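Local coordinates for uncharacterized protein (Jannaschia sp. CCS1, PDB 2PYQ) that is of unknown function but belongs to the DUF2853 family and folds as a single compact chain of helices and connecting loops, without strands, at residues A[11-16]-A[22-27]; A[26-31]-A[99-104]; A[46-49]-A[54-57]; A[58-63]-A[70-75]. All coordinates share one frame; numbering follows the deposited sequence. Where two conformers were deposited one is given.

Contact 1 (A[11-16]-A[22-27]); sequences QYADDL and MEPDMA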
loop_
_atom_site.group_PDB
_atom_site.type_symbol
_atom_site.label_atom_id
_atom_site.label_comp_id
_atom_site.label_asym_id
_atom_site.label_seq_id
_atom_site.Cartn_x
_atom_site.Cartn_y
_atom_site.Cartn_z
ATOM N N GLN A 11 -5.201 -11.683 -2.767
ATOM C CA GLN A 11 -5.900 -10.936 -1.726
ATOM C C GLN A 11 -5.768 -9.422 -1.937
ATOM O O GLN A 11 -6.749 -8.687 -1.810
ATOM C CB GLN A 11 -5.399 -11.301 -0.326
ATOM C CG GLN A 11 -6.235 -10.673 0.804
ATOM C CD GLN A 11 -7.697 -11.072 0.741
ATOM O OE1 GLN A 11 -8.020 -12.275 0.645
ATOM N NE2 GLN A 11 -8.603 -10.091 0.760
ATOM N N TYR A 12 -4.551 -8.966 -2.258
ATOM C CA TYR A 12 -4.345 -7.525 -2.524
ATOM C C TYR A 12 -5.234 -7.036 -3.682
ATOM O O TYR A 12 -5.819 -5.973 -3.597
ATOM C CB TYR A 12 -2.890 -7.214 -2.889
ATOM C CG TYR A 12 -1.848 -7.610 -1.867
ATOM C CD1 TYR A 12 -2.155 -7.762 -0.503
ATOM C CD2 TYR A 12 -0.508 -7.762 -2.259
ATOM C CE1 TYR A 12 -1.168 -8.112 0.424
ATOM C CE2 TYR A 12 0.463 -8.091 -1.351
ATOM C CZ TYR A 12 0.138 -8.256 -0.016
ATOM O OH TYR A 12 1.098 -8.574 0.891
ATOM N N ALA A 13 -5.274 -7.820 -4.771
ATOM C CA ALA A 13 -6.091 -7.511 -5.941
ATOM C C ALA A 13 -7.589 -7.453 -5.572
ATOM O O ALA A 13 -8.311 -6.537 -5.992
ATOM C CB ALA A 13 -5.871 -8.507 -7.055
ATOM N N ASP A 14 -8.038 -8.416 -4.755
ATOM C CA ASP A 14 -9.418 -8.472 -4.297
ATOM C C ASP A 14 -9.760 -7.244 -3.439
ATOM O O ASP A 14 -10.810 -6.622 -3.651
ATOM C CB ASP A 14 -9.673 -9.807 -3.569
ATOM C CG ASP A 14 -11.167 -10.160 -3.478
ATOM O OD1 ASP A 14 -11.917 -9.433 -2.800
ATOM O OD2 ASP A 14 -11.597 -11.184 -4.096
ATOM N N ASP A 15 -8.898 -6.875 -2.499
ATOM C CA ASP A 15 -9.061 -5.663 -1.674
ATOM C C ASP A 15 -9.162 -4.412 -2.549
ATOM O O ASP A 15 -10.043 -3.576 -2.349
ATOM C CB ASP A 15 -7.920 -5.460 -0.668
ATOM C CG ASP A 15 -8.004 -6.354 0.557
ATOM O OD1 ASP A 15 -8.890 -7.252 0.616
ATOM O OD2 ASP A 15 -7.172 -6.124 1.475
ATOM N N LEU A 16 -8.262 -4.287 -3.524
ATOM C CA LEU A 16 -8.276 -3.095 -4.411
ATOM C C LEU A 16 -9.615 -2.985 -5.158
ATOM O O LEU A 16 -10.221 -1.929 -5.147
ATOM C CB LEU A 16 -7.114 -3.101 -5.368
ATOM C CG LEU A 16 -5.810 -2.698 -4.684
ATOM C CD1 LEU A 16 -4.628 -3.172 -5.541
ATOM C CD2 LEU A 16 -5.730 -1.193 -4.407
HETATM N N MSE A 22 -11.286 0.049 -7.076
HETATM C CA MSE A 22 -10.317 0.364 -8.123
HETATM C C MSE A 22 -9.990 -0.869 -8.956
HETATM O O MSE A 22 -9.877 -1.963 -8.400
HETATM C CB MSE A 22 -8.987 0.818 -7.489
HETATM C CG MSE A 22 -9.101 1.961 -6.540
HETATM SE SE MSE A 22 -7.334 2.291 -5.814
HETATM C CE MSE A 22 -6.368 2.839 -7.281
ATOM N N GLU A 23 -9.759 -0.685 -10.253
ATOM C CA GLU A 23 -9.365 -1.778 -11.137
ATOM C C GLU A 23 -7.865 -1.973 -10.882
ATOM O O GLU A 23 -7.084 -1.048 -11.147
ATOM C CB GLU A 23 -9.584 -1.415 -12.605
ATOM N N PRO A 24 -7.465 -3.142 -10.356
ATOM C CA PRO A 24 -6.028 -3.268 -10.068
ATOM C C PRO A 24 -5.142 -3.403 -11.310
ATOM O O PRO A 24 -5.489 -4.157 -12.247
ATOM C CB PRO A 24 -5.968 -4.530 -9.193
ATOM C CG PRO A 24 -7.164 -5.286 -9.520
ATOM C CD PRO A 24 -8.213 -4.337 -10.014
ATOM N N ASP A 25 -4.040 -2.660 -11.331
ATOM C CA ASP A 25 -3.004 -2.765 -12.377
ATOM C C ASP A 25 -2.098 -3.864 -11.832
ATOM O O ASP A 25 -1.292 -3.631 -10.930
ATOM C CB ASP A 25 -2.295 -1.428 -12.559
ATOM C CG ASP A 25 -1.169 -1.466 -13.577
ATOM O OD1 ASP A 25 -0.624 -2.540 -13.937
ATOM O OD2 ASP A 25 -0.803 -0.354 -14.017
HETATM N N MSE A 26 -2.271 -5.076 -12.331
HETATM C CA MSE A 26 -1.546 -6.245 -11.794
HETATM C C MSE A 26 -0.030 -6.158 -11.951
HETATM O O MSE A 26 0.709 -6.607 -11.071
HETATM C CB MSE A 26 -2.064 -7.563 -12.406
HETATM C CG MSE A 26 -3.527 -7.862 -12.064
HETATM SE SE MSE A 26 -3.905 -8.012 -10.159
HETATM C CE MSE A 26 -2.868 -9.539 -9.751
ATOM N N ALA A 27 0.410 -5.599 -13.082
ATOM C CA ALA A 27 1.843 -5.419 -13.332
ATOM C C ALA A 27 2.427 -4.511 -12.255
ATOM O O ALA A 27 3.435 -4.849 -11.673
ATOM C CB ALA A 27 2.066 -4.832 -14.714
#
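Leu16, near the end of helix 4-18, and Met22 in the following link bring their CA atoms to 5.5 Å, after which the chain runs back past Ala13, whose CA lies 5.9 Å from that of Pro24, and enters helix 26-36. One backbone hydrogen bond secures the turn: the N-H of Met22 donates to Leu16 O over 3.0 Å, nearly straight at 164° although the donor is tilted out of the carbonyl plane. Around this bond the packing is apolar. Leu16 divides its two methyls between partners. CD2 lies 4.1 Å from the selenium, SE, of Met22, while CD1 reaches Pro24 CB at the same separation, the leucine and proline running antiparallel as they pass. One turn earlier, Ala13 offers both backbone and side chain: its O is 3.9 Å from Pro24 CG, and its CB is met by Met26. That last approach depends on a folded chain, for Met26 bends twice, at chi2 (-59°) and chi3 (-64°), and thereby lays SE 3.7 Å from Ala13 CB. Both methionines are selenomethionine in this crystal. Where the link ends, Asp25 takes the N-cap position, its OD1 accepting from Leu28 N. Leu16 and Ala13 also touch Leu29 of helix 26-36, and Leu16 reaches Tyr101 of helix 96-106, which carries the apolar surface inward. The whole illustrates a helix-loop-helix junction, in which a short extended link packs against the helix it has just left before a capping aspartate starts the next.

Contact 2 (A[26-31]-A[99-104]); sequences MALLEK and VYYMLT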
loop_
_atom_site.group_PDB
_atom_site.type_symbol
_atom_site.label_atom_id
_atom_site.label_comp_id
_atom_site.label_asym_id
_atom_site.label_seq_id
_atom_site.Cartn_x
_atom_site.Cartn_y
_atom_site.Cartn_z
HETATM N N MSE A 26 -2.271 -5.076 -12.331
HETATM C CA MSE A 26 -1.546 -6.245 -11.794
HETATM C C MSE A 26 -0.030 -6.158 -11.951
HETATM O O MSE A 26 0.709 -6.607 -11.071
HETATM C CB MSE A 26 -2.064 -7.563 -12.406
HETATM C CG MSE A 26 -3.527 -7.862 -12.064
HETATM SE SE MSE A 26 -3.905 -8.012 -10.159
HETATM C CE MSE A 26 -2.868 -9.539 -9.751
ATOM N N ALA A 27 0.410 -5.599 -13.082
ATOM C CA ALA A 27 1.843 -5.419 -13.332
ATOM C C ALA A 27 2.427 -4.511 -12.255
ATOM O O ALA A 27 3.435 -4.849 -11.673
ATOM C CB ALA A 27 2.066 -4.832 -14.714
ATOM N N LEU A 28 1.769 -3.389 -11.962
ATOM C CA LEU A 28 2.240 -2.495 -10.899
ATOM C C LEU A 28 2.165 -3.162 -9.532
ATOM O O LEU A 28 3.105 -3.052 -8.733
ATOM C CB LEU A 28 1.449 -1.188 -10.899
ATOM C CG LEU A 28 1.852 -0.146 -9.855
ATOM C CD1 LEU A 28 3.317 0.248 -10.000
ATOM C CD2 LEU A 28 0.900 1.039 -9.898
ATOM N N LEU A 29 1.032 -3.792 -9.241
ATOM C CA LEU A 29 0.845 -4.471 -7.959
ATOM C C LEU A 29 1.957 -5.488 -7.689
ATOM O O LEU A 29 2.459 -5.554 -6.576
ATOM C CB LEU A 29 -0.539 -5.150 -7.886
ATOM C CG LEU A 29 -0.905 -5.802 -6.546
ATOM C CD1 LEU A 29 -0.832 -4.814 -5.322
ATOM C CD2 LEU A 29 -2.315 -6.408 -6.685
ATOM N N GLU A 30 2.351 -6.238 -8.703
ATOM C CA GLU A 30 3.482 -7.184 -8.554
ATOM C C GLU A 30 4.817 -6.469 -8.211
ATOM O O GLU A 30 5.549 -6.935 -7.326
ATOM C CB GLU A 30 3.632 -8.074 -9.806
ATOM C CG GLU A 30 4.835 -9.012 -9.801
ATOM C CD GLU A 30 4.843 -9.950 -8.608
ATOM O OE1 GLU A 30 3.897 -10.737 -8.546
ATOM O OE2 GLU A 30 5.775 -9.914 -7.751
ATOM N N LYS A 31 5.085 -5.339 -8.865
ATOM C CA LYS A 31 6.302 -4.539 -8.619
ATOM C C LYS A 31 6.305 -3.991 -7.191
ATOM O O LYS A 31 7.342 -3.991 -6.523
ATOM C CB LYS A 31 6.401 -3.409 -9.651
ATOM C CG LYS A 31 6.537 -3.918 -11.073
ATOM C CD LYS A 31 6.397 -2.845 -12.119
ATOM C CE LYS A 31 6.215 -3.453 -13.510
ATOM N NZ LYS A 31 5.968 -2.433 -14.552
ATOM N N VAL A 99 -1.662 -0.376 0.488
ATOM C CA VAL A 99 -1.469 1.054 0.835
ATOM C C VAL A 99 -0.409 1.696 -0.058
ATOM O O VAL A 99 -0.614 2.786 -0.596
ATOM C CB VAL A 99 -1.119 1.226 2.326
ATOM C CG1 VAL A 99 -0.745 2.699 2.659
ATOM C CG2 VAL A 99 -2.290 0.739 3.178
ATOM N N TYR A 100 0.714 1.012 -0.230
ATOM C CA TYR A 100 1.816 1.502 -1.095
ATOM C C TYR A 100 1.360 1.625 -2.544
ATOM O O TYR A 100 1.676 2.607 -3.196
ATOM C CB TYR A 100 3.077 0.638 -0.936
ATOM C CG TYR A 100 3.845 0.882 0.370
ATOM C CD1 TYR A 100 3.268 1.528 1.483
ATOM C CD2 TYR A 100 5.152 0.378 0.516
ATOM C CE1 TYR A 100 3.961 1.736 2.665
ATOM C CE2 TYR A 100 5.869 0.556 1.740
ATOM C CZ TYR A 100 5.258 1.255 2.793
ATOM O OH TYR A 100 5.936 1.456 4.000
ATOM N N TYR A 101 0.612 0.654 -3.040
ATOM C CA TYR A 101 0.066 0.688 -4.388
ATOM C C TYR A 101 -0.815 1.927 -4.545
ATOM O O TYR A 101 -0.679 2.677 -5.498
ATOM C CB TYR A 101 -0.754 -0.580 -4.667
ATOM C CG TYR A 101 -1.509 -0.566 -5.982
ATOM C CD1 TYR A 101 -2.777 0.052 -6.086
ATOM C CD2 TYR A 101 -0.979 -1.150 -7.118
ATOM C CE1 TYR A 101 -3.479 0.084 -7.279
ATOM C CE2 TYR A 101 -1.677 -1.142 -8.328
ATOM C CZ TYR A 101 -2.922 -0.513 -8.406
ATOM O OH TYR A 101 -3.583 -0.495 -9.613
HETATM N N MSE A 102 -1.728 2.121 -3.588
HETATM C CA MSE A 102 -2.666 3.273 -3.654
HETATM C C MSE A 102 -1.922 4.607 -3.600
HETATM O O MSE A 102 -2.286 5.515 -4.335
HETATM C CB MSE A 102 -3.760 3.183 -2.581
HETATM C CG MSE A 102 -4.853 2.194 -2.933
HETATM SE SE MSE A 102 -6.386 2.427 -1.732
HETATM C CE MSE A 102 -5.612 1.561 -0.705
ATOM N N LEU A 103 -0.915 4.726 -2.757
ATOM C CA LEU A 103 -0.129 5.961 -2.688
ATOM C C LEU A 103 0.625 6.217 -4.006
ATOM O O LEU A 103 0.680 7.354 -4.486
ATOM C CB LEU A 103 0.852 5.940 -1.526
ATOM C CG LEU A 103 0.201 6.006 -0.130
ATOM C CD1 LEU A 103 1.205 5.660 0.925
ATOM C CD2 LEU A 103 -0.406 7.392 0.108
ATOM N N THR A 104 1.224 5.170 -4.566
ATOM C CA THR A 104 1.933 5.286 -5.859
ATOM C C THR A 104 0.997 5.813 -6.971
ATOM O O THR A 104 1.369 6.761 -7.719
ATOM C CB THR A 104 2.565 3.925 -6.257
ATOM O OG1 THR A 104 3.466 3.504 -5.223
ATOM C CG2 THR A 104 3.334 4.061 -7.543
#
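Leu28 is the first residue of helix 26-36 to press on Tyr101, and it does so with CB, CG and one methyl, CD2. That CD2 comes to 3.7 Å from Tyr101 CE2, and CG of Leu28 stands 4.0 Å from the same ring carbon, the two side chains lying aslant. With CG anti to the backbone N (chi1 -179°), the leucine carries its branch across toward helix 96-106. An alanine here would remove CG and the CD2 methyl that lie against Tyr101 CE2 and would probably open a gap there, leaving the ring less firmly held on that flank. Leu29 follows with a different kind of contact, made partly by its backbone. Its CA lies 3.9 Å from Tyr101 CD2, so the ring rests close against the helix itself, and its CD1 reaches CD2 at 4.1 Å, the two side chains crossing at about a right angle. This helix-to-helix packing, between segments 68 residues apart, is part of the buried core of the all-helical fold: no hydrogen bond passes between segments 26-31 and 99-104, and Leu16 of helix 4-18 adds a further wall to the tyrosine. The polar end of the ring is nevertheless provided for, since Tyr101 OH is hydrogen-bonded to the backbone N of Asp25, just ahead of the helix. Thr104, one turn beyond the tyrosine, also has its CB directed at helix 26-36. Its hydroxyl is turned back on its own helix: OG1 donates to Tyr100 O over 2.8 Å from above the carbonyl plane, while Thr104 N reaches that same oxygen from the opposite face.

Contact 3 (A[46-49]-A[54-57]); sequences STVA and AELE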
loop_
_atom_site.group_PDB
_atom_site.type_symbol
_atom_site.label_atom_id
_atom_site.label_comp_id
_atom_site.label_asym_id
_atom_site.label_seq_id
_atom_site.Cartn_x
_atom_site.Cartn_y
_atom_site.Cartn_z
ATOM N N SER A 46 2.442 -7.899 7.767
ATOM C CA SER A 46 2.104 -7.414 6.408
ATOM C C SER A 46 1.085 -6.278 6.385
ATOM O O SER A 46 0.783 -5.781 5.302
ATOM C CB SER A 46 1.572 -8.573 5.564
ATOM O OG SER A 46 0.333 -9.056 6.079
ATOM N N THR A 47 0.561 -5.870 7.547
ATOM C CA THR A 47 -0.478 -4.838 7.637
ATOM C C THR A 47 -0.007 -3.552 8.299
ATOM O O THR A 47 0.974 -3.528 9.042
ATOM C CB THR A 47 -1.741 -5.367 8.359
ATOM O OG1 THR A 47 -1.409 -5.782 9.693
ATOM C CG2 THR A 47 -2.351 -6.554 7.613
ATOM N N VAL A 48 -0.726 -2.465 7.982
ATOM C CA VAL A 48 -0.450 -1.108 8.456
ATOM C C VAL A 48 -1.520 -0.724 9.481
ATOM O O VAL A 48 -2.728 -0.899 9.219
ATOM C CB VAL A 48 -0.537 -0.101 7.264
ATOM C CG1 VAL A 48 -0.489 1.349 7.760
ATOM C CG2 VAL A 48 0.574 -0.356 6.291
ATOM N N ALA A 49 -1.082 -0.191 10.620
ATOM C CA ALA A 49 -2.007 0.315 11.650
ATOM C C ALA A 49 -2.374 1.741 11.218
ATOM O O ALA A 49 -1.585 2.689 11.426
ATOM C CB ALA A 49 -1.337 0.330 13.032
ATOM N N ALA A 54 2.785 7.491 14.387
ATOM C CA ALA A 54 4.206 7.209 14.043
ATOM C C ALA A 54 4.362 6.323 12.796
ATOM O O ALA A 54 5.271 6.553 11.989
ATOM C CB ALA A 54 4.953 6.596 15.254
ATOM N N GLU A 55 3.451 5.383 12.618
ATOM C CA GLU A 55 3.478 4.488 11.487
ATOM C C GLU A 55 3.193 5.250 10.180
ATOM O O GLU A 55 3.845 5.051 9.188
ATOM C CB GLU A 55 2.523 3.358 11.766
ATOM C CG GLU A 55 1.915 2.743 10.661
ATOM C CD GLU A 55 2.336 1.348 10.520
ATOM O OE1 GLU A 55 3.510 1.162 10.133
ATOM O OE2 GLU A 55 1.509 0.424 10.804
ATOM N N LEU A 56 2.259 6.181 10.252
ATOM C CA LEU A 56 1.969 7.062 9.122
ATOM C C LEU A 56 3.123 8.016 8.857
ATOM O O LEU A 56 3.426 8.280 7.690
ATOM C CB LEU A 56 0.665 7.825 9.312
ATOM C CG LEU A 56 -0.572 6.959 9.538
ATOM C CD1 LEU A 56 -1.778 7.888 9.578
ATOM C CD2 LEU A 56 -0.772 5.840 8.512
ATOM N N GLU A 57 3.778 8.531 9.902
ATOM C CA GLU A 57 4.981 9.385 9.728
ATOM C C GLU A 57 6.132 8.606 9.057
ATOM O O GLU A 57 6.918 9.195 8.303
ATOM C CB GLU A 57 5.481 10.001 11.056
ATOM C CG GLU A 57 4.529 10.969 11.771
ATOM C CD GLU A 57 4.141 12.175 10.960
ATOM O OE1 GLU A 57 4.873 12.559 10.005
ATOM O OE2 GLU A 57 3.077 12.784 11.302
#
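Glu55 reaches back from the first turn of helix 53-65, across Val48, to the backbone N of Ala49, residues the chain passed just before the helix. Its OE2 accepts the backbone N-H of Ala49 in a short, fairly straight bond of 2.7 Å and 162°; the donor approaches on the anti side of the carboxylate, somewhat out of its plane. The unusual second torsion of Glu55 (chi2 115°) bends the chain and swings the carboxylate across to this amide. On the way there CG passes 3.6 Å from Ala49 O, and Val48 CG1 lies 3.9 Å from the carboxylate carbon, CD. The CB of Ala49 flanks OE2 at 3.6 Å. The other oxygen, OE1, forms a long, weak ion pair with Arg96, and Glu55 lies in the first turn, where a negative charge would probably be favoured. Glu55 N itself donates to the side chain of Asp52, while Val48 is tied by backbone hydrogen bonding to Lys94. Here a loop-to-helix connection near the protein surface is fastened by a glutamate of the first helical turn, which holds the loop leading into the helix by the N-H of Ala49.

Contact 4 (A[58-63]-A[70-75]); sequences TIKKNF and LADSES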
loop_
_atom_site.group_PDB
_atom_site.type_symbol
_atom_site.label_atom_id
_atom_site.label_comp_id
_atom_site.label_asym_id
_atom_site.label_seq_id
_atom_site.Cartn_x
_atom_site.Cartn_y
_atom_site.Cartn_z
ATOM N N THR A 58 6.216 7.307 9.349
ATOM C CA THR A 58 7.227 6.418 8.779
ATOM C C THR A 58 6.953 6.156 7.306
ATOM O O THR A 58 7.890 6.113 6.505
ATOM C CB THR A 58 7.334 5.095 9.576
ATOM O OG1 THR A 58 7.847 5.405 10.903
ATOM C CG2 THR A 58 8.286 4.100 8.889
ATOM N N ILE A 59 5.677 5.977 6.944
ATOM C CA ILE A 59 5.298 5.810 5.514
ATOM C C ILE A 59 5.647 7.095 4.784
ATOM O O ILE A 59 6.211 7.042 3.707
ATOM C CB ILE A 59 3.815 5.459 5.341
ATOM C CG1 ILE A 59 3.520 4.061 5.926
ATOM C CG2 ILE A 59 3.393 5.480 3.859
ATOM C CD1 ILE A 59 2.073 3.756 6.059
ATOM N N LYS A 60 5.375 8.246 5.388
ATOM C CA LYS A 60 5.707 9.527 4.781
ATOM C C LYS A 60 7.208 9.681 4.554
ATOM O O LYS A 60 7.649 10.024 3.432
ATOM C CB LYS A 60 5.172 10.694 5.623
ATOM C CG LYS A 60 5.502 12.063 5.072
ATOM C CD LYS A 60 4.921 13.158 5.928
ATOM C CE LYS A 60 5.597 14.489 5.653
ATOM N NZ LYS A 60 5.076 15.598 6.496
ATOM N N LYS A 61 8.001 9.426 5.588
ATOM C CA LYS A 61 9.459 9.635 5.486
ATOM C C LYS A 61 10.147 8.545 4.669
ATOM O O LYS A 61 10.931 8.858 3.783
ATOM C CB LYS A 61 10.128 9.833 6.884
ATOM C CG LYS A 61 10.255 8.619 7.731
ATOM C CD LYS A 61 10.785 8.934 9.121
ATOM C CE LYS A 61 10.985 7.644 9.940
ATOM N NZ LYS A 61 11.318 7.944 11.361
ATOM N N ASN A 62 9.836 7.294 4.939
ATOM C CA ASN A 62 10.551 6.167 4.301
ATOM C C ASN A 62 10.016 5.761 2.947
ATOM O O ASN A 62 10.819 5.401 2.098
ATOM C CB ASN A 62 10.642 4.932 5.216
ATOM C CG ASN A 62 11.511 5.170 6.433
ATOM O OD1 ASN A 62 12.330 6.094 6.466
ATOM N ND2 ASN A 62 11.348 4.319 7.435
ATOM N N PHE A 63 8.702 5.809 2.733
ATOM C CA PHE A 63 8.147 5.426 1.432
ATOM C C PHE A 63 7.939 6.630 0.501
ATOM O O PHE A 63 8.515 6.677 -0.565
ATOM C CB PHE A 63 6.868 4.609 1.584
ATOM C CG PHE A 63 6.306 4.156 0.272
ATOM C CD1 PHE A 63 6.963 3.165 -0.470
ATOM C CD2 PHE A 63 5.135 4.741 -0.264
ATOM C CE1 PHE A 63 6.465 2.747 -1.714
ATOM C CE2 PHE A 63 4.638 4.316 -1.495
ATOM C CZ PHE A 63 5.309 3.328 -2.235
ATOM N N LEU A 70 9.160 12.075 -3.207
ATOM C CA LEU A 70 8.290 13.250 -3.031
ATOM C C LEU A 70 8.821 14.180 -1.967
ATOM O O LEU A 70 9.394 13.738 -0.978
ATOM C CB LEU A 70 6.873 12.813 -2.657
ATOM C CG LEU A 70 6.125 12.012 -3.730
ATOM C CD1 LEU A 70 4.957 11.260 -3.119
ATOM C CD2 LEU A 70 5.643 12.945 -4.821
ATOM N N ALA A 71 8.575 15.470 -2.148
ATOM C CA ALA A 71 9.004 16.483 -1.214
ATOM C C ALA A 71 8.079 16.595 -0.007
ATOM O O ALA A 71 6.900 16.248 -0.099
ATOM C CB ALA A 71 9.053 17.820 -1.909
ATOM N N ASP A 72 8.613 17.110 1.100
ATOM C CA ASP A 72 7.863 17.313 2.351
ATOM C C ASP A 72 6.838 18.419 2.172
ATOM O O ASP A 72 7.182 19.563 1.884
ATOM C CB ASP A 72 8.776 17.749 3.515
ATOM C CG ASP A 72 8.112 17.592 4.887
ATOM O OD1 ASP A 72 6.881 17.292 5.007
ATOM O OD2 ASP A 72 8.838 17.768 5.902
ATOM N N SER A 73 5.564 18.058 2.345
ATOM C CA SER A 73 4.462 19.029 2.255
ATOM C C SER A 73 3.182 18.396 2.819
ATOM O O SER A 73 3.142 17.176 3.005
ATOM C CB SER A 73 4.230 19.453 0.805
ATOM O OG SER A 73 3.844 18.348 0.005
ATOM N N GLU A 74 2.201 19.230 3.066
ATOM C CA GLU A 74 0.809 18.895 3.660
ATOM C C GLU A 74 0.241 17.784 2.680
ATOM O O GLU A 74 -0.470 16.912 3.159
ATOM C CB GLU A 74 -0.115 20.116 3.828
ATOM C CG GLU A 74 -1.524 19.826 4.290
ATOM N N SER A 75 0.511 17.834 1.377
ATOM C CA SER A 75 -0.069 16.849 0.442
ATOM C C SER A 75 0.307 15.391 0.779
ATOM O O SER A 75 -0.436 14.491 0.431
ATOM C CB SER A 75 0.323 17.164 -0.982
ATOM O OG SER A 75 1.709 17.052 -1.149
HETATM O O HOH W 1 2.477 15.899 5.238
HETATM O O HOH W 2 7.491 16.555 7.751
#
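Lys60 NZ and Asp72 OD1 form a salt bridge 2.9 Å long, joining helix 53-65 to the loop that precedes helix 74-87. The ammonium approaches OD1 on the syn side, 25° out of the carboxylate plane, and Lys60 CE also draws near the same oxygen, at 3.2 Å. Two waters complete the grip on NZ. One accepts from NZ and donates to Ser73 O at 2.7 Å; the other accepts from NZ and donates to Asp72 OD2 at 2.6 Å, so that both carboxylate oxygens are linked to the lysine, one directly and one through solvent. Fully extended torsions, beginning with chi1 at 179°, give the lysine the length to span a backbone gap of 8.4 Å between the CA atoms of Lys60 and Asp72. A methionine in its place would probably leave Asp72 without its charged mate and both waters without the donor they share. Beyond the charges, little surface is buried between the segments. The aliphatic part of Lys60 rests on Leu76 and Ile80 of helix 74-87, and Met65 touches both Lys60 and Asp72. The bridge thus lies at the outer margin of the helix 53-65 and helix 74-87 pair, while Ile59 and Phe63 face helix 96-106.

From the N terminus, contact 1 closes the short loop between helices 4-18 and 26-36. Contact 2 starts on that same second helix, sharing Met26 and Ala27, and closes the longest loop by bringing in helix 96-106. Contacts 3 and 4 are both nested inside that loop and follow each other in series: contact 3 fastens the link before helix 53-65 to that helix, and contact 4 ties the same helix to the loop leading into helix 74-87. The two meet where Val48 packs on Ile59. Contact 4 also touches contact 2, through Phe63 against Tyr100, whereas contacts 1 and 3 lie on opposite sides of the chain's centre, about 20 Å apart between centres.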